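Local coordinates for protein female germline-specific tumor suppressor gld-1 (Caenorhabditis elegans, PDB 3K6T) that binds a consensus element in target mRNAs to regulate their translation in the germline and embryo, working as a homodimer joined through its Qua1 domain, at residues A[9-14]-A[37-42]. Numbering follows the deposited sequence.
Sequences YLADLV and EIGRVR
In the antiparallel helical hairpin of the Qua1 homodimerization domain, residues 9-14 of helix 7-20 meet residues 37-42 of helix 28-49. Both segments are regular α-helix; their axes run at 158° and approach to 10.0 Å, with Leu10 CA 6.5 Å from Ile38 CA. The segments bury 408 Å² between them, both sides summed, mostly on Leu10, Leu13, Val14, Ile38 and Val41. Leu13 (m,t) places CB 3.8 Å from Ile38 CG1 and CD1 4.0 Å from Val41 CG2. Leu10 (t,p) sets CD1 4.0 Å from Ile38 CG2 and CB 4.0 Å from Val41 CG1, and its CD1 lies over one face of the Arg42 guanidinium. Tyr9 CE2 packs 3.5 Å from Val41 CG2. Glu37 is salt-bridged to Arg40 one turn on: Arg40 NE donates to Glu37 OE1 (3.0 Å) and Arg40 NH2 to Glu37 OE2 (2.9 Å). Arg32 of the second subunit hydrogen-bonds Tyr9 OH, linking this network to the dimer interface. With chi1 at t, Tyr9 OH donates to Glu37 OE2 at 2.6 Å, the acceptor lying at the ring edge near its plane.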
ATOM      1  N   TYR A   9      -1.905 -13.009   5.503  1.00 34.11           N
ATOM      2  CA  TYR A   9      -1.920 -11.628   5.025  1.00 34.69           C
ATOM      3  C   TYR A   9      -1.070 -11.467   3.761  1.00 31.52           C
ATOM      4  O   TYR A   9      -1.498 -10.837   2.789  1.00 27.51           O
ATOM      5  CB  TYR A   9      -1.418 -10.698   6.123  1.00 30.59           C
ATOM      6  CG  TYR A   9      -1.398  -9.228   5.764  1.00 34.20           C
ATOM      7  CD1 TYR A   9      -2.521  -8.601   5.236  1.00 28.54           C
ATOM      8  CD2 TYR A   9      -0.260  -8.456   5.995  1.00 30.98           C
ATOM      9  CE1 TYR A   9      -2.501  -7.254   4.923  1.00 33.34           C
ATOM     10  CE2 TYR A   9      -0.231  -7.114   5.692  1.00 30.57           C
ATOM     11  CZ  TYR A   9      -1.347  -6.515   5.151  1.00 33.07           C
ATOM     12  OH  TYR A   9      -1.314  -5.172   4.858  1.00 33.91           O
ATOM     13  N   LEU A  10       0.131 -12.038   3.786  1.00 32.12           N
ATOM     14  CA  LEU A  10       1.034 -12.012   2.637  1.00 30.78           C
ATOM     15  C   LEU A  10       0.361 -12.624   1.414  1.00 28.75           C
ATOM     16  O   LEU A  10       0.443 -12.091   0.302  1.00 23.44           O
ATOM     17  CB  LEU A  10       2.321 -12.790   2.957  1.00 27.16           C
ATOM     18  CG  LEU A  10       3.411 -12.822   1.886  1.00 30.26           C
ATOM     19  CD1 LEU A  10       3.786 -11.408   1.458  1.00 33.97           C
ATOM     20  CD2 LEU A  10       4.650 -13.578   2.369  1.00 32.39           C
ATOM     21  N   ALA A  11      -0.279 -13.771   1.624  1.00 30.39           N
ATOM     22  CA  ALA A  11      -1.013 -14.446   0.566  1.00 33.90           C
ATOM     23  C   ALA A  11      -2.088 -13.533  -0.024  1.00 31.44           C
ATOM     24  O   ALA A  11      -2.247 -13.458  -1.239  1.00 31.46           O
ATOM     25  CB  ALA A  11      -1.632 -15.733   1.093  1.00 38.32           C
ATOM     26  N   ASP A  12      -2.825 -12.843   0.840  1.00 32.32           N
ATOM     27  CA  ASP A  12      -3.866 -11.927   0.376  1.00 30.46           C
ATOM     28  C   ASP A  12      -3.276 -10.803  -0.476  1.00 26.78           C
ATOM     29  O   ASP A  12      -3.822 -10.458  -1.523  1.00 28.02           O
ATOM     30  CB  ASP A  12      -4.652 -11.345   1.557  1.00 35.70           C
ATOM     31  CG  ASP A  12      -5.605 -12.356   2.183  1.00 46.97           C
ATOM     32  OD1 ASP A  12      -5.962 -13.341   1.501  1.00 38.47           O
ATOM     33  OD2 ASP A  12      -6.000 -12.165   3.355  1.00 54.77           O
ATOM     34  N   LEU A  13      -2.156 -10.241  -0.033  1.00 24.48           N
ATOM     35  CA  LEU A  13      -1.520  -9.148  -0.773  1.00 24.20           C
ATOM     36  C   LEU A  13      -1.063  -9.624  -2.140  1.00 26.20           C
ATOM     37  O   LEU A  13      -1.262  -8.951  -3.154  1.00 24.11           O
ATOM     38  CB  LEU A  13      -0.318  -8.595  -0.003  1.00 20.06           C
ATOM     39  CG  LEU A  13      -0.572  -8.008   1.383  1.00 22.93           C
ATOM     40  CD1 LEU A  13       0.765  -7.693   2.033  1.00 23.81           C
ATOM     41  CD2 LEU A  13      -1.453  -6.763   1.316  1.00 25.06           C
ATOM     42  N   VAL A  14      -0.442 -10.796  -2.163  1.00 28.40           N
ATOM     43  CA  VAL A  14       0.055 -11.358  -3.408  1.00 23.98           C
ATOM     44  C   VAL A  14      -1.091 -11.650  -4.365  1.00 23.35           C
ATOM     45  O   VAL A  14      -0.984 -11.404  -5.565  1.00 29.89           O
ATOM     46  CB  VAL A  14       0.887 -12.644  -3.164  1.00 34.90           C
ATOM     47  CG1 VAL A  14       1.208 -13.329  -4.481  1.00 33.87           C
ATOM     48  CG2 VAL A  14       2.174 -12.312  -2.392  1.00 32.45           C
ATOM     49  N   GLU A  37       4.359  -2.905   0.812  1.00 25.00           N
ATOM     50  CA  GLU A  37       3.737  -3.650   1.920  1.00 24.05           C
ATOM     51  C   GLU A  37       4.139  -5.129   1.880  1.00 23.40           C
ATOM     52  O   GLU A  37       4.375  -5.750   2.911  1.00 24.75           O
ATOM     53  CB  GLU A  37       2.201  -3.492   1.899  1.00 22.55           C
ATOM     54  CG  GLU A  37       1.452  -4.207   3.024  1.00 23.75           C
ATOM     55  CD  GLU A  37       1.691  -3.581   4.405  1.00 33.85           C
ATOM     56  OE1 GLU A  37       2.609  -2.741   4.552  1.00 34.67           O
ATOM     57  OE2 GLU A  37       0.950  -3.927   5.348  1.00 29.73           O
ATOM     58  N   ILE A  38       4.218  -5.685   0.680  1.00 26.37           N
ATOM     59  CA  ILE A  38       4.657  -7.066   0.514  1.00 31.69           C
ATOM     60  C   ILE A  38       6.084  -7.219   1.042  1.00 27.31           C
ATOM     61  O   ILE A  38       6.382  -8.157   1.782  1.00 23.44           O
ATOM     62  CB  ILE A  38       4.547  -7.505  -0.958  1.00 29.91           C
ATOM     63  CG1 ILE A  38       3.067  -7.635  -1.341  1.00 31.31           C
ATOM     64  CG2 ILE A  38       5.306  -8.821  -1.198  1.00 31.70           C
ATOM     65  CD1 ILE A  38       2.821  -7.958  -2.811  1.00 26.81           C
ATOM     66  N   GLY A  39       6.945  -6.270   0.679  1.00 26.32           N
ATOM     67  CA  GLY A  39       8.318  -6.230   1.157  1.00 30.07           C
ATOM     68  C   GLY A  39       8.415  -6.170   2.671  1.00 24.69           C
ATOM     69  O   GLY A  39       9.163  -6.928   3.279  1.00 27.62           O
ATOM     70  N   ARG A  40       7.641  -5.281   3.282  1.00 26.01           N
ATOM     71  CA  ARG A  40       7.644  -5.130   4.732  1.00 27.65           C
ATOM     72  C   ARG A  40       7.179  -6.401   5.457  1.00 30.83           C
ATOM     73  O   ARG A  40       7.729  -6.771   6.491  1.00 28.56           O
ATOM     74  CB  ARG A  40       6.769  -3.951   5.153  1.00 29.28           C
ATOM     75  CG  ARG A  40       6.735  -3.739   6.667  1.00 31.71           C
ATOM     76  CD  ARG A  40       5.657  -2.735   7.074  1.00 39.65           C
ATOM     77  NE  ARG A  40       4.306  -3.287   6.964  1.00 41.68           N
ATOM     78  CZ  ARG A  40       3.762  -4.116   7.851  1.00 47.18           C
ATOM     79  NH1 ARG A  40       4.454  -4.504   8.918  1.00 40.29           N
ATOM     80  NH2 ARG A  40       2.527  -4.564   7.668  1.00 52.78           N
ATOM     81  N   VAL A  41       6.149  -7.045   4.920  1.00 27.88           N
ATOM     82  CA  VAL A  41       5.622  -8.274   5.500  1.00 26.80           C
ATOM     83  C   VAL A  41       6.618  -9.441   5.378  1.00 24.54           C
ATOM     84  O   VAL A  41       6.791 -10.212   6.314  1.00 27.19           O
ATOM     85  CB  VAL A  41       4.275  -8.668   4.855  1.00 28.13           C
ATOM     86  CG1 VAL A  41       3.811 -10.036   5.368  1.00 23.45           C
ATOM     87  CG2 VAL A  41       3.230  -7.622   5.159  1.00 27.78           C
ATOM     88  N   ARG A  42       7.258  -9.573   4.222  1.00 23.82           N
ATOM     89  CA  ARG A  42       8.280 -10.602   4.050  1.00 33.62           C
ATOM     90  C   ARG A  42       9.431 -10.390   5.034  1.00 27.07           C
ATOM     91  O   ARG A  42       9.920 -11.337   5.642  1.00 27.20           O
ATOM     92  CB  ARG A  42       8.821 -10.600   2.620  1.00 29.95           C
ATOM     93  CG  ARG A  42       7.838 -11.081   1.563  1.00 32.16           C
ATOM     94  CD  ARG A  42       8.579 -11.342   0.256  1.00 38.54           C
ATOM     95  NE  ARG A  42       7.697 -11.415  -0.905  1.00 45.03           N
ATOM     96  CZ  ARG A  42       7.094 -12.524  -1.321  1.00 60.20           C
ATOM     97  NH1 ARG A  42       7.263 -13.664  -0.660  1.00 63.13           N
ATOM     98  NH2 ARG A  42       6.317 -12.490  -2.399  1.00 57.61           N
TER